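Local coordinates for peptidoglycan-recognition protein-LC isoform LCa (Drosophila melanogaster, PDB 2F2L) that serves as a membrane-anchored innate immune receptor that responds to Gram-negative peptidoglycan and lipopolysaccharide and activates the imd/Relish pathway, represented here by its extracellular domain, at residues A[85-90]-A[95-100]. Residues are numbered along the deposited sequence; the frame is centred on the assembly and turned at random.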
# COMPACT_ATOMS: atom_id res chain seq x y z
N GLY A 85 14.42 -7.02 -9.41
CA GLY A 85 13.47 -7.68 -8.56
C GLY A 85 14.15 -8.61 -7.58
O GLY A 85 15.38 -8.71 -7.54
N ALA A 86 13.33 -9.27 -6.76
CA ALA A 86 13.82 -10.20 -5.75
C ALA A 86 13.00 -11.50 -5.78
O ALA A 86 12.84 -12.19 -4.78
CB ALA A 86 13.74 -9.54 -4.39
N HIS A 87 12.54 -11.83 -6.97
CA HIS A 87 11.59 -12.91 -7.17
C HIS A 87 12.20 -14.31 -7.02
O HIS A 87 11.57 -15.18 -6.45
CB HIS A 87 10.87 -12.74 -8.52
CG HIS A 87 11.79 -12.42 -9.66
ND1 HIS A 87 12.31 -11.16 -9.88
CD2 HIS A 87 12.30 -13.21 -10.64
CE1 HIS A 87 13.09 -11.19 -10.95
NE2 HIS A 87 13.10 -12.42 -11.43
N MET A 88 13.41 -14.54 -7.52
CA MET A 88 14.05 -15.87 -7.40
C MET A 88 14.90 -16.07 -6.13
O MET A 88 15.33 -17.21 -5.84
CB MET A 88 14.92 -16.16 -8.62
CG MET A 88 14.19 -16.04 -9.95
SD MET A 88 12.71 -17.07 -10.06
CE MET A 88 13.53 -18.64 -10.31
N ASN A 89 15.15 -15.00 -5.37
CA ASN A 89 16.06 -15.07 -4.22
C ASN A 89 17.40 -15.63 -4.65
O ASN A 89 18.02 -16.44 -3.95
CB ASN A 89 15.46 -15.93 -3.10
CG ASN A 89 14.06 -15.49 -2.71
OD1 ASN A 89 13.87 -14.38 -2.21
ND2 ASN A 89 13.08 -16.36 -2.93
N ASN A 90 17.83 -15.20 -5.83
CA ASN A 90 19.05 -15.67 -6.44
C ASN A 90 19.56 -14.56 -7.34
O ASN A 90 18.88 -14.18 -8.30
CB ASN A 90 18.75 -16.93 -7.25
CG ASN A 90 19.94 -17.46 -7.98
OD1 ASN A 90 20.47 -16.81 -8.87
ND2 ASN A 90 20.36 -18.65 -7.63
N SER A 95 19.26 -10.54 -11.21
CA SER A 95 20.01 -9.48 -11.89
C SER A 95 19.90 -9.53 -13.44
O SER A 95 20.36 -8.62 -14.13
CB SER A 95 21.48 -9.51 -11.48
OG SER A 95 22.13 -10.64 -12.06
N GLN A 96 19.29 -10.59 -13.97
CA GLN A 96 19.25 -10.82 -15.42
C GLN A 96 17.85 -11.13 -15.93
O GLN A 96 17.69 -11.74 -16.99
CB GLN A 96 20.21 -11.96 -15.76
CG GLN A 96 21.64 -11.63 -15.41
CD GLN A 96 22.60 -12.71 -15.79
OE1 GLN A 96 23.23 -12.63 -16.84
NE2 GLN A 96 22.74 -13.73 -14.93
N SER A 97 16.83 -10.67 -15.22
CA SER A 97 15.44 -10.95 -15.60
C SER A 97 14.50 -9.86 -15.15
O SER A 97 14.87 -8.98 -14.37
CB SER A 97 14.97 -12.30 -15.03
OG SER A 97 15.02 -12.33 -13.60
N LEU A 98 13.28 -9.91 -15.68
CA LEU A 98 12.14 -9.19 -15.16
C LEU A 98 11.15 -10.25 -14.72
O LEU A 98 11.09 -11.34 -15.30
CB LEU A 98 11.50 -8.32 -16.23
CG LEU A 98 12.24 -7.06 -16.66
CD1 LEU A 98 11.64 -6.56 -17.96
CD2 LEU A 98 12.19 -5.94 -15.57
N SER A 99 10.38 -9.92 -13.68
CA SER A 99 9.36 -10.82 -13.16
C SER A 99 7.95 -10.26 -13.36
O SER A 99 7.70 -9.07 -13.13
CB SER A 99 9.59 -11.11 -11.68
OG SER A 99 9.64 -9.93 -10.89
N PHE A 100 7.05 -11.13 -13.84
CA PHE A 100 5.62 -10.85 -13.92
C PHE A 100 4.97 -11.80 -12.93
O PHE A 100 5.01 -13.01 -13.12
CB PHE A 100 5.02 -11.15 -15.31
CG PHE A 100 5.52 -10.30 -16.44
CD1 PHE A 100 6.39 -9.24 -16.25
CD2 PHE A 100 5.10 -10.57 -17.74
CE1 PHE A 100 6.82 -8.46 -17.32
CE2 PHE A 100 5.54 -9.81 -18.80
CZ PHE A 100 6.39 -8.76 -18.60
O HOH W 1 14.75 -8.43 -11.72
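Ser97 OG is gripped twice: NE2 of His87 donates a hydrogen bond to it at 2.9 Å, and the same hydroxyl is hydrogen-bonded to the backbone O of Tyr93 in the short helix 91-94. The hydroxyl oxygen sits at the edge of the imidazole, almost in the ring plane, although the bond itself is somewhat bent, with 148° at the hydrogen. With NE2 bonded at its edge and Ser99 CB over a face, the imidazole's rotation is restrained from two directions.

Two residues further along, Ser99 meets the same ring from a different direction. Ser99 CB lies 3.3 Å from the centroid of the His87 ring and 15° off the normal, a close CH-pi contact over one face. Ser99 OG comes to 3.1 Å of His87 ND1. A chi1 of 46° on His87 puts CG between its own backbone N and carbonyl carbon, which lays the imidazole against the two serines.

In the mixed sheet of this PGRP fold, related to the N-acetylmuramoyl-L-alanine amidases, strand 98-102 is a central strand, running parallel to both 67-69 and 24-31. Ser97 and Ser99 both point their CB toward the loop 85-90, while that of Leu98 between them points away. Asp94 in helix 91-94 ties the loop down as well, its carboxylate accepting from the backbone N of Met88 and of Asn90.

Farther back along the loop, a water bridges the two backbones: it accepts from Gly85 N at 2.7 Å and donates to Ser97 O, also at 2.7 Å. This water, too, lies in the plane of the imidazole at its edge, and Ile28 of strand 24-31 touches both His87 and Ser97.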